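Local coordinates for molybdenum ABC transporter, periplasmic molybdenum-binding protein (PDB 4RXL) that binds tungstate and, as in other ModA-family solute-binding proteins, probably captures molybdate or tungstate in the periplasm for an ABC importer, at residues Asn84-Ile89 with Thr185-Gln190. Numbering follows the deposited sequence.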
loop_
_atom_site.group_PDB
_atom_site.type_symbol
_atom_site.label_atom_id
_atom_site.label_comp_id
_atom_site.label_asym_id
_atom_site.label_seq_id
_atom_site.Cartn_x
_atom_site.Cartn_y
_atom_site.Cartn_z
ATOM N N ASN A 84 1.021 -8.306 1.745
ATOM C CA ASN A 84 -0.175 -8.058 0.943
ATOM C C ASN A 84 -0.029 -8.788 -0.373
ATOM O O ASN A 84 0.992 -9.422 -0.628
ATOM C CB ASN A 84 -0.388 -6.546 0.745
ATOM C CG ASN A 84 -1.851 -6.122 0.784
ATOM O OD1 ASN A 84 -2.762 -6.881 0.406
ATOM N ND2 ASN A 84 -2.080 -4.874 1.167
ATOM N N SER A 85 -1.082 -8.717 -1.195
ATOM C CA SER A 85 -1.013 -9.156 -2.568
ATOM C C SER A 85 -1.570 -8.051 -3.437
ATOM O O SER A 85 -2.179 -7.081 -2.961
ATOM C CB SER A 85 -1.733 -10.472 -2.767
ATOM O OG SER A 85 -3.110 -10.319 -2.560
ATOM N N LEU A 86 -1.356 -8.191 -4.738
ATOM C CA LEU A 86 -1.712 -7.180 -5.733
ATOM C C LEU A 86 -2.833 -7.711 -6.643
ATOM O O LEU A 86 -2.805 -8.877 -7.070
ATOM C CB LEU A 86 -0.483 -6.861 -6.577
ATOM C CG LEU A 86 -0.408 -5.517 -7.301
ATOM C CD1 LEU A 86 -0.136 -4.413 -6.309
ATOM C CD2 LEU A 86 0.688 -5.564 -8.344
ATOM N N VAL A 87 -3.814 -6.844 -6.906
ATOM C CA VAL A 87 -4.973 -7.207 -7.694
ATOM C C VAL A 87 -5.314 -6.189 -8.770
ATOM O O VAL A 87 -4.923 -5.018 -8.724
ATOM C CB VAL A 87 -6.205 -7.448 -6.801
ATOM C CG1 VAL A 87 -5.923 -8.596 -5.833
ATOM C CG2 VAL A 87 -6.601 -6.198 -6.037
ATOM N N LEU A 88 -6.032 -6.711 -9.758
ATOM C CA LEU A 88 -6.600 -5.937 -10.823
ATOM C C LEU A 88 -8.067 -5.788 -10.485
ATOM O O LEU A 88 -8.786 -6.785 -10.285
ATOM C CB LEU A 88 -6.423 -6.666 -12.142
ATOM C CG LEU A 88 -6.918 -5.947 -13.404
ATOM C CD1 LEU A 88 -6.139 -4.656 -13.650
ATOM C CD2 LEU A 88 -6.774 -6.906 -14.555
ATOM N N ILE A 89 -8.520 -4.542 -10.444
ATOM C CA ILE A 89 -9.916 -4.220 -10.146
ATOM C C ILE A 89 -10.620 -3.471 -11.273
ATOM O O ILE A 89 -9.987 -2.857 -12.124
ATOM C CB ILE A 89 -10.057 -3.412 -8.833
ATOM C CG1 ILE A 89 -9.215 -2.131 -8.838
ATOM C CG2 ILE A 89 -9.604 -4.212 -7.628
ATOM C CD1 ILE A 89 -9.685 -1.116 -7.826
ATOM N N THR A 185 -8.847 -10.119 -11.186
ATOM C CA THR A 185 -7.911 -11.203 -10.949
ATOM C C THR A 185 -6.806 -10.691 -10.042
ATOM O O THR A 185 -6.688 -9.494 -9.813
ATOM C CB THR A 185 -7.336 -11.785 -12.270
ATOM O OG1 THR A 185 -6.808 -13.101 -12.035
ATOM C CG2 THR A 185 -6.233 -10.924 -12.830
ATOM N N ALA A 186 -6.055 -11.615 -9.460
ATOM C CA ALA A 186 -4.923 -11.291 -8.647
ATOM C C ALA A 186 -3.662 -11.613 -9.437
ATOM O O ALA A 186 -3.607 -12.614 -10.147
ATOM C CB ALA A 186 -4.958 -12.117 -7.369
ATOM N N PHE A 187 -2.647 -10.775 -9.283
ATOM C CA PHE A 187 -1.347 -11.024 -9.919
ATOM C C PHE A 187 -0.600 -12.156 -9.225
ATOM O O PHE A 187 -0.697 -12.301 -7.996
ATOM C CB PHE A 187 -0.517 -9.737 -9.928
ATOM C CG PHE A 187 -1.071 -8.698 -10.829
ATOM C CD1 PHE A 187 -0.793 -8.729 -12.181
ATOM C CD2 PHE A 187 -1.918 -7.731 -10.333
ATOM C CE1 PHE A 187 -1.315 -7.784 -13.011
ATOM C CE2 PHE A 187 -2.459 -6.784 -11.168
ATOM C CZ PHE A 187 -2.161 -6.819 -12.509
ATOM N N SER A 188 0.173 -12.917 -9.989
ATOM C CA SER A 188 0.910 -14.063 -9.426
ATOM C C SER A 188 2.065 -13.610 -8.512
ATOM O O SER A 188 2.612 -12.524 -8.658
ATOM C CB SER A 188 1.443 -14.954 -10.549
ATOM O OG SER A 188 2.513 -14.300 -11.159
ATOM N N ALA A 189 2.466 -14.480 -7.589
ATOM C CA ALA A 189 3.608 -14.214 -6.723
ATOM C C ALA A 189 4.915 -13.985 -7.499
ATOM O O ALA A 189 5.791 -13.266 -7.058
ATOM C CB ALA A 189 3.785 -15.378 -5.749
ATOM N N GLN A 190 5.009 -14.590 -8.674
ATOM C CA GLN A 190 6.185 -14.471 -9.530
ATOM C C GLN A 190 6.266 -13.124 -10.236
ATOM O O GLN A 190 7.323 -12.743 -10.744
ATOM C CB GLN A 190 6.153 -15.586 -10.580
ATOM C CG GLN A 190 6.468 -16.960 -10.024
ATOM C CD GLN A 190 5.341 -17.526 -9.189
ATOM O OE1 GLN A 190 4.173 -17.326 -9.501
ATOM N NE2 GLN A 190 5.686 -18.231 -8.126
HETATM O O HOH W 1 0.127 -10.489 -5.894
#
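Two antiparallel strands of the periplasmic-binding-protein fold, 78-91 and 181-186, pair here through residues 86-88 and 185-187. Val87 and Ala186 form a non-hydrogen-bonded pair; Leu88 and Thr185 form the hydrogen-bonded pair beside it. The straightest bond runs from Leu88 N to Thr185 O, 2.9 Å, meeting the oxygen nearly along its C=O axis. Its return bond, Thr185 N to Leu88 O, is stretched to 3.5 Å and weak. Beyond Ala186, Phe187 N donates to Leu86 O over 2.9 Å, approaching from above the carbonyl plane. At this same Leu86-Phe187 pair the return bond is not direct: a water bridges the gap, accepting from Leu86 N and donating to Phe187 O.

Phe187 buries more surface than any other residue of the pair. From CB, near Leu86 O, the ring departs with CG anti to the carbonyl carbon (chi1 -68°) and lies along the backbone of 86-88. Phe187 CD2 meets Leu86 O at 3.6 Å; this oxygen, which also receives the Phe187 N-H, lies at the ring edge, near its plane. The Leu86 and Phe187 side chains cross obliquely, Leu86 CD2 lying 3.9 Å from Phe187 CD2. Farther along, CE2 of Phe187 reaches Val87 C, Leu88 N and Leu88 CB. Ala133 of helix 125-137 also touches the Phe187 side chain.

Strand 168-171 hydrogen-bonds to strand 78-91 through Val170 and Val87. The side chain of Leu86 is about 7 Å from the bound tungstate and close to that of Tyr171 in the ligand pocket. On the sheet face with Val87 and Ala186, Val87 CG1, beside its own backbone N, rests 4.0 Å from Ala186 CB.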